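Local coordinates for mannosylglycerate hydrolase MGH1-like glycoside hydrolase domain-containing protein (Thermus thermophilus HB8, PDB 4WVA), which hydrolyses mannosylglycerate, a solute made by thermophiles under osmotic stress, to mannose and glycerate, and also cleaves glucosylglycerate, at residues W32-A37 with S162-S167; S36-L41 with P104-T109; R348-R351 with I356-N359. All blocks are in the same frame, centred on the assembly; numbering follows the deposited sequence. Where two conformers were deposited one is given.

Contact 1 of 3, residues W32-A37 with S162-S167; sequences WLWDSA and SGMDNS. With TRS (2-amino-2-hydroxymethyl-propane-1,3-diol), chain D.
The indole of Trp34 leans its six-membered ring against Gly163, with CZ2 lying 3.5 Å from Gly163 O at an oblique angle. Ser162 O sits over one face of the same ring. At the rim the methyl of Met164 meets the indole close to its plane, CE to Trp34 CH2 4.1 Å, and the two side chains run at about a right angle. In Trp34 CG lies between the backbone N and the carbonyl carbon (chi1 76°), the crowded position, which swings the ring off the helix start toward the 162-167 loop. Gly163 has positive phi, 73°, and any CB there would run into Trp34 CZ2. Beside the indole sits Tris, probably from the crystallisation liquor: its O3 donates to Gly163 O (3.0 Å), while O1 makes a weak bond to Asp35 OD2 (3.3 Å) and O2 another to Asp165 OD2 (2.9 Å). With an alanine at Trp34, Gly163 and the Met164 methyl would probably lose the surface they rest on, leaving a gap beside the ligand. Tris hydroxyls thus join acidic groups and a backbone carbonyl beside an aromatic wall, consistent with a sugar pocket in which Asp165 is the probable proton donor.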
# COMPACT_ATOMS: atom_id res chain seq x y z
N TRP A 32 -3.09 22.97 -25.92
CA TRP A 32 -3.89 22.16 -24.99
C TRP A 32 -2.99 21.59 -23.87
O TRP A 32 -1.83 21.28 -24.10
CB TRP A 32 -4.54 20.99 -25.73
CG TRP A 32 -5.95 21.20 -26.15
CD1 TRP A 32 -7.06 20.70 -25.54
CD2 TRP A 32 -6.43 21.97 -27.26
NE1 TRP A 32 -8.19 21.07 -26.20
CE2 TRP A 32 -7.84 21.85 -27.27
CE3 TRP A 32 -5.81 22.74 -28.25
CZ2 TRP A 32 -8.63 22.48 -28.21
CZ3 TRP A 32 -6.62 23.36 -29.20
CH2 TRP A 32 -8.00 23.24 -29.16
N LEU A 33 -3.56 21.47 -22.68
CA LEU A 33 -2.83 21.09 -21.47
C LEU A 33 -2.26 19.67 -21.54
O LEU A 33 -1.03 19.51 -21.52
CB LEU A 33 -3.76 21.24 -20.26
CG LEU A 33 -3.19 21.17 -18.84
CD1 LEU A 33 -4.30 21.57 -17.86
CD2 LEU A 33 -2.61 19.80 -18.49
N TRP A 34 -3.10 18.63 -21.57
CA TRP A 34 -2.47 17.30 -21.51
C TRP A 34 -1.74 16.97 -22.81
O TRP A 34 -0.70 16.31 -22.77
CB TRP A 34 -3.35 16.14 -20.97
CG TRP A 34 -4.41 15.55 -21.84
CD1 TRP A 34 -5.12 16.14 -22.87
CD2 TRP A 34 -4.96 14.22 -21.70
NE1 TRP A 34 -6.05 15.25 -23.37
CE2 TRP A 34 -5.96 14.07 -22.67
CE3 TRP A 34 -4.69 13.15 -20.82
CZ2 TRP A 34 -6.68 12.89 -22.80
CZ3 TRP A 34 -5.41 11.97 -20.96
CH2 TRP A 34 -6.39 11.85 -21.94
N ASP A 35 -2.17 17.54 -23.94
CA ASP A 35 -1.45 17.34 -25.18
C ASP A 35 -0.02 17.84 -25.05
O ASP A 35 0.91 17.15 -25.45
CB ASP A 35 -2.12 18.06 -26.37
CG ASP A 35 -3.50 17.54 -26.66
OD1 ASP A 35 -4.39 17.67 -25.78
OD2 ASP A 35 -3.72 17.04 -27.78
N SER A 36 0.16 19.05 -24.52
CA SER A 36 1.50 19.63 -24.45
C SER A 36 2.40 18.75 -23.60
O SER A 36 3.58 18.63 -23.87
CB SER A 36 1.48 21.07 -23.94
OG SER A 36 1.27 21.97 -25.01
N ALA A 37 1.84 18.11 -22.57
CA ALA A 37 2.63 17.29 -21.68
C ALA A 37 3.16 16.09 -22.45
O ALA A 37 4.35 15.80 -22.40
CB ALA A 37 1.83 16.86 -20.48
N SER A 162 -11.96 15.53 -18.56
CA SER A 162 -11.43 14.16 -18.63
C SER A 162 -10.44 13.98 -19.77
O SER A 162 -9.69 13.01 -19.78
CB SER A 162 -12.55 13.15 -18.80
OG SER A 162 -13.12 13.21 -20.11
N GLY A 163 -10.46 14.89 -20.75
CA GLY A 163 -9.73 14.68 -21.99
C GLY A 163 -10.37 13.65 -22.91
O GLY A 163 -9.90 13.45 -24.04
N MET A 164 -11.45 13.03 -22.46
CA MET A 164 -12.11 11.92 -23.14
C MET A 164 -13.56 12.32 -23.38
O MET A 164 -14.52 11.77 -22.81
CB MET A 164 -11.98 10.64 -22.33
CG MET A 164 -10.54 10.31 -22.02
SD MET A 164 -10.40 8.74 -21.14
CE MET A 164 -8.64 8.65 -20.82
N ASP A 165 -13.69 13.31 -24.25
CA ASP A 165 -14.86 14.18 -24.29
C ASP A 165 -16.20 13.45 -24.29
O ASP A 165 -17.09 13.78 -23.52
CB ASP A 165 -14.83 15.10 -25.52
CG ASP A 165 -13.52 15.84 -25.71
OD1 ASP A 165 -12.58 15.73 -24.90
OD2 ASP A 165 -13.43 16.57 -26.73
N ASN A 166 -16.35 12.48 -25.18
CA ASN A 166 -17.61 11.76 -25.34
C ASN A 166 -17.55 10.31 -24.87
O ASN A 166 -18.26 9.45 -25.38
CB ASN A 166 -18.11 11.85 -26.80
CG ASN A 166 -17.31 10.98 -27.75
OD1 ASN A 166 -16.14 10.63 -27.47
ND2 ASN A 166 -17.92 10.62 -28.87
N SER A 167 -16.69 10.03 -23.89
CA SER A 167 -16.67 8.70 -23.29
C SER A 167 -18.10 8.28 -22.93
O SER A 167 -18.83 9.10 -22.39
CB SER A 167 -15.85 8.72 -22.00
OG SER A 167 -15.86 7.42 -21.41
C TRS D . -8.98 16.55 -27.52
C1 TRS D . -7.48 16.71 -27.32
C2 TRS D . -9.60 17.95 -27.60
C3 TRS D . -9.60 15.70 -26.41
N TRS D . -9.19 15.80 -28.78
O1 TRS D . -6.92 17.51 -28.39
O2 TRS D . -11.02 17.99 -27.45
O3 TRS D . -10.05 14.41 -26.91

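Contact 2 of 3, residues S36-L41 with P104-T109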
# COMPACT_ATOMS: atom_id res chain seq x y z
N SER A 36 0.16 19.05 -24.52
CA SER A 36 1.50 19.63 -24.45
C SER A 36 2.40 18.75 -23.60
O SER A 36 3.58 18.63 -23.87
CB SER A 36 1.48 21.07 -23.94
OG SER A 36 1.27 21.97 -25.01
N ALA A 37 1.84 18.11 -22.57
CA ALA A 37 2.63 17.29 -21.68
C ALA A 37 3.16 16.09 -22.45
O ALA A 37 4.35 15.80 -22.40
CB ALA A 37 1.83 16.86 -20.48
N PHE A 38 2.28 15.40 -23.18
CA PHE A 38 2.74 14.23 -23.98
C PHE A 38 3.70 14.70 -25.08
O PHE A 38 4.69 14.03 -25.37
CB PHE A 38 1.60 13.43 -24.60
CG PHE A 38 0.67 12.81 -23.60
CD1 PHE A 38 1.11 11.76 -22.79
CD2 PHE A 38 -0.63 13.26 -23.45
CE1 PHE A 38 0.26 11.19 -21.86
CE2 PHE A 38 -1.48 12.70 -22.51
CZ PHE A 38 -1.03 11.65 -21.71
N ILE A 39 3.38 15.82 -25.72
CA ILE A 39 4.20 16.32 -26.82
C ILE A 39 5.62 16.63 -26.38
O ILE A 39 6.56 16.33 -27.10
CB ILE A 39 3.53 17.53 -27.51
CG1 ILE A 39 2.25 17.09 -28.22
CG2 ILE A 39 4.51 18.28 -28.42
CD1 ILE A 39 1.32 18.24 -28.55
N ALA A 40 5.78 17.21 -25.19
CA ALA A 40 7.11 17.47 -24.63
C ALA A 40 8.01 16.24 -24.58
O ALA A 40 9.21 16.33 -24.83
CB ALA A 40 7.00 18.12 -23.24
N LEU A 41 7.43 15.06 -24.30
CA LEU A 41 8.20 13.81 -24.35
C LEU A 41 8.76 13.53 -25.74
O LEU A 41 9.90 13.04 -25.88
CB LEU A 41 7.34 12.64 -23.87
CG LEU A 41 6.92 12.67 -22.40
CD1 LEU A 41 5.93 11.54 -22.06
CD2 LEU A 41 8.14 12.61 -21.49
N PRO A 104 -6.54 16.53 -17.54
CA PRO A 104 -5.79 15.65 -16.64
C PRO A 104 -4.35 16.11 -16.40
O PRO A 104 -3.62 16.41 -17.36
CB PRO A 104 -5.83 14.30 -17.38
CG PRO A 104 -7.08 14.37 -18.19
CD PRO A 104 -7.11 15.78 -18.68
N PRO A 105 -3.93 16.17 -15.13
CA PRO A 105 -2.70 16.85 -14.75
C PRO A 105 -1.48 15.94 -14.89
O PRO A 105 -0.83 15.61 -13.92
CB PRO A 105 -2.96 17.25 -13.31
CG PRO A 105 -3.88 16.20 -12.79
CD PRO A 105 -4.78 15.86 -13.94
N VAL A 106 -1.20 15.52 -16.13
CA VAL A 106 -0.05 14.64 -16.37
C VAL A 106 1.27 15.43 -16.33
O VAL A 106 2.35 14.84 -16.32
CB VAL A 106 -0.25 13.88 -17.69
CG1 VAL A 106 -0.03 14.78 -18.85
CG2 VAL A 106 0.71 12.69 -17.79
N VAL A 107 1.21 16.75 -16.22
CA VAL A 107 2.41 17.56 -16.44
C VAL A 107 3.54 17.29 -15.42
O VAL A 107 4.71 17.26 -15.81
CB VAL A 107 2.09 19.07 -16.59
CG1 VAL A 107 1.43 19.65 -15.35
CG2 VAL A 107 3.34 19.84 -17.00
N ALA A 108 3.23 17.05 -14.15
CA ALA A 108 4.33 16.85 -13.17
C ALA A 108 5.16 15.61 -13.48
O ALA A 108 6.36 15.57 -13.24
CB ALA A 108 3.81 16.79 -11.75
N THR A 109 4.49 14.59 -13.98
CA THR A 109 5.15 13.35 -14.39
C THR A 109 6.15 13.63 -15.52
O THR A 109 7.29 13.13 -15.50
CB THR A 109 4.08 12.34 -14.79
OG1 THR A 109 3.34 12.00 -13.63
CG2 THR A 109 4.70 11.06 -15.39
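Ala37 meets Val106 methyl to methyl: its CB is only 3.2 Å from Val106 CG1, shorter than normal van der Waals contact, so the packing is tight at this point. The same CB lies 4.1 Å from Val107 CA, and the backbones come to 5.3 Å between Ala37 CA and Val107 CA, a closeness that the small side chain of alanine permits. One residue on, Phe38 reaches back to the same Val106 methyl, which lies over one face of its ring, CG1 4.4 Å from Phe38 CZ; Trp410 is a further neighbour of this ring, edge-to-face. Val106 serves both residues because its CG1 stands between the backbone N and the carbonyl carbon (chi1 74°), projecting toward helix 33-43. The backbone before it is folded by an inverse gamma turn centred on Pro105, closed by Val106 N to Pro104 O at 2.9 Å, and the proline ring turns off toward Phe138 and Leu142 of helix 121-146. Farther along helix 33-43, Ala40 and Leu41 carry the packing on to Val110, and Leu41 also to Tyr113, both in helix 107-117. Between 36-41 and 104-109 the contact is apolar and rests on close fit: Ala37 CB against Val106 and Val107, and one methyl of a beta-branched valine against an aromatic face, with no directional bond to fix their spacing.

Contact 3 of 3, residues R348-R351 with I356-N359; sequences RYWR and INVN
Trp350 places its CG beside the backbone N and anti to the carbonyl carbon (chi1 -69°), which carries the far rim of the indole across to helix 356-368. On that helix Val358 has CG1 anti to its N (chi1 176°), leaving CG2 to meet the ring. The methyl approaches at the edge, in the indole plane, 3.9 Å from CZ3 and 4.0 Å from CH2 of Trp350. Asn357 OD1 comes obliquely to the same corner, at 4.2 Å from Trp350 CH2. The opposite end of the indole presents CD1 to its neighbour Tyr349, 3.7 Å above the phenol plane and over its centre, and Trp355 stacks on the tryptophan. The backbone beneath is a type II' turn from Arg348 to Arg351, closed by Arg351 N to Arg348 O at 3.1 Å; Tyr349 takes the positive phi (67°) such a turn needs at its second position. With the indole packed so, its NE1 hydrogen-bonds a hydroxyl of the bound Tris, while Tyr349 OH bonds its amine. The arrangement is consistent with an aromatic-lined sugar site in the (alpha/alpha)6 barrel of a family 63 glycoside hydrolase, where Tyr349 and Trp350 probably bind substrate.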
# COMPACT_ATOMS: atom_id res chain seq x y z
N ARG A 348 -15.96 6.47 -33.44
CA ARG A 348 -16.42 7.74 -32.85
C ARG A 348 -15.67 8.15 -31.59
O ARG A 348 -16.18 7.99 -30.47
CB ARG A 348 -17.94 7.76 -32.60
CG ARG A 348 -18.45 9.18 -32.44
CD ARG A 348 -19.91 9.27 -32.06
NE ARG A 348 -20.79 8.80 -33.13
CZ ARG A 348 -21.22 9.55 -34.15
NH1 ARG A 348 -20.88 10.82 -34.29
NH2 ARG A 348 -22.03 8.99 -35.04
N TYR A 349 -14.45 8.65 -31.79
CA TYR A 349 -13.74 9.47 -30.81
C TYR A 349 -13.37 8.63 -29.58
O TYR A 349 -12.51 7.76 -29.69
CB TYR A 349 -14.57 10.73 -30.50
CG TYR A 349 -13.84 11.97 -30.03
CD1 TYR A 349 -12.55 12.27 -30.45
CD2 TYR A 349 -14.48 12.91 -29.24
CE1 TYR A 349 -11.91 13.44 -30.04
CE2 TYR A 349 -13.86 14.07 -28.84
CZ TYR A 349 -12.56 14.33 -29.23
OH TYR A 349 -11.94 15.51 -28.83
N TRP A 350 -14.00 8.88 -28.43
CA TRP A 350 -13.71 8.10 -27.20
C TRP A 350 -14.68 6.96 -26.90
O TRP A 350 -14.70 6.45 -25.78
CB TRP A 350 -13.60 9.08 -26.02
CG TRP A 350 -12.41 9.95 -26.09
CD1 TRP A 350 -12.34 11.20 -26.58
CD2 TRP A 350 -11.08 9.62 -25.66
NE1 TRP A 350 -11.07 11.69 -26.48
CE2 TRP A 350 -10.27 10.74 -25.91
CE3 TRP A 350 -10.52 8.49 -25.06
CZ2 TRP A 350 -8.92 10.76 -25.61
CZ3 TRP A 350 -9.16 8.50 -24.78
CH2 TRP A 350 -8.38 9.63 -25.04
N ARG A 351 -15.44 6.52 -27.90
CA ARG A 351 -16.42 5.47 -27.70
C ARG A 351 -16.00 4.14 -28.33
O ARG A 351 -16.85 3.30 -28.62
CB ARG A 351 -17.77 5.96 -28.27
CG ARG A 351 -18.18 7.30 -27.68
CD ARG A 351 -19.53 7.76 -28.17
NE ARG A 351 -20.65 6.99 -27.64
CZ ARG A 351 -21.30 7.25 -26.50
NH1 ARG A 351 -20.93 8.24 -25.69
NH2 ARG A 351 -22.35 6.50 -26.17
N ILE A 356 -3.24 6.63 -28.90
CA ILE A 356 -1.84 6.33 -28.65
C ILE A 356 -1.40 6.73 -27.24
O ILE A 356 -0.60 6.01 -26.61
CB ILE A 356 -0.94 7.01 -29.71
CG1 ILE A 356 -1.34 6.59 -31.12
CG2 ILE A 356 0.53 6.67 -29.48
CD1 ILE A 356 -1.31 5.11 -31.43
N ASN A 357 -1.86 7.87 -26.74
CA ASN A 357 -1.47 8.29 -25.40
C ASN A 357 -1.93 7.31 -24.30
O ASN A 357 -1.20 7.05 -23.32
CB ASN A 357 -1.95 9.72 -25.10
CG ASN A 357 -3.45 9.83 -24.95
OD1 ASN A 357 -4.21 9.22 -25.71
ND2 ASN A 357 -3.90 10.62 -23.98
N VAL A 358 -3.14 6.78 -24.46
CA VAL A 358 -3.68 5.81 -23.50
C VAL A 358 -2.96 4.46 -23.66
O VAL A 358 -2.62 3.81 -22.65
CB VAL A 358 -5.21 5.69 -23.60
CG1 VAL A 358 -5.73 4.61 -22.66
CG2 VAL A 358 -5.84 7.04 -23.27
N ASN A 359 -2.70 4.02 -24.89
CA ASN A 359 -1.88 2.81 -25.07
C ASN A 359 -0.56 2.95 -24.31
O ASN A 359 -0.09 2.01 -23.66
CB ASN A 359 -1.54 2.53 -26.54
CG ASN A 359 -2.55 1.63 -27.24
OD1 ASN A 359 -2.17 0.73 -28.06
ND2 ASN A 359 -3.78 1.84 -26.97

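In the fold
All three contacts bury the residues that touch, but they differ in chemistry. Contacts 1 and 2 start from the same helix, 33-43, and overlap at Ser36 and Ala37, of which Ala37 touches only in contact 2: the helix's beginning faces the ligand pocket, while the following turn packs toward helix 107-117. Contact 3 shares the pocket with contact 1: Tyr349 OH probably hydrogen-bonds Asp165 OD2 at 2.8 Å, and Asn166 OD1 probably accepts from Trp350 N at 2.9 Å. In contact 3, Arg348 and Arg351 are partly exposed, whereas Trp350 is buried. Contacts 2 and 3, with centres about 17 Å apart, meet through Phe38 and Asn357. Contacts 1 and 3 also pack through tryptophans, but unlike contact 2 they bind Tris.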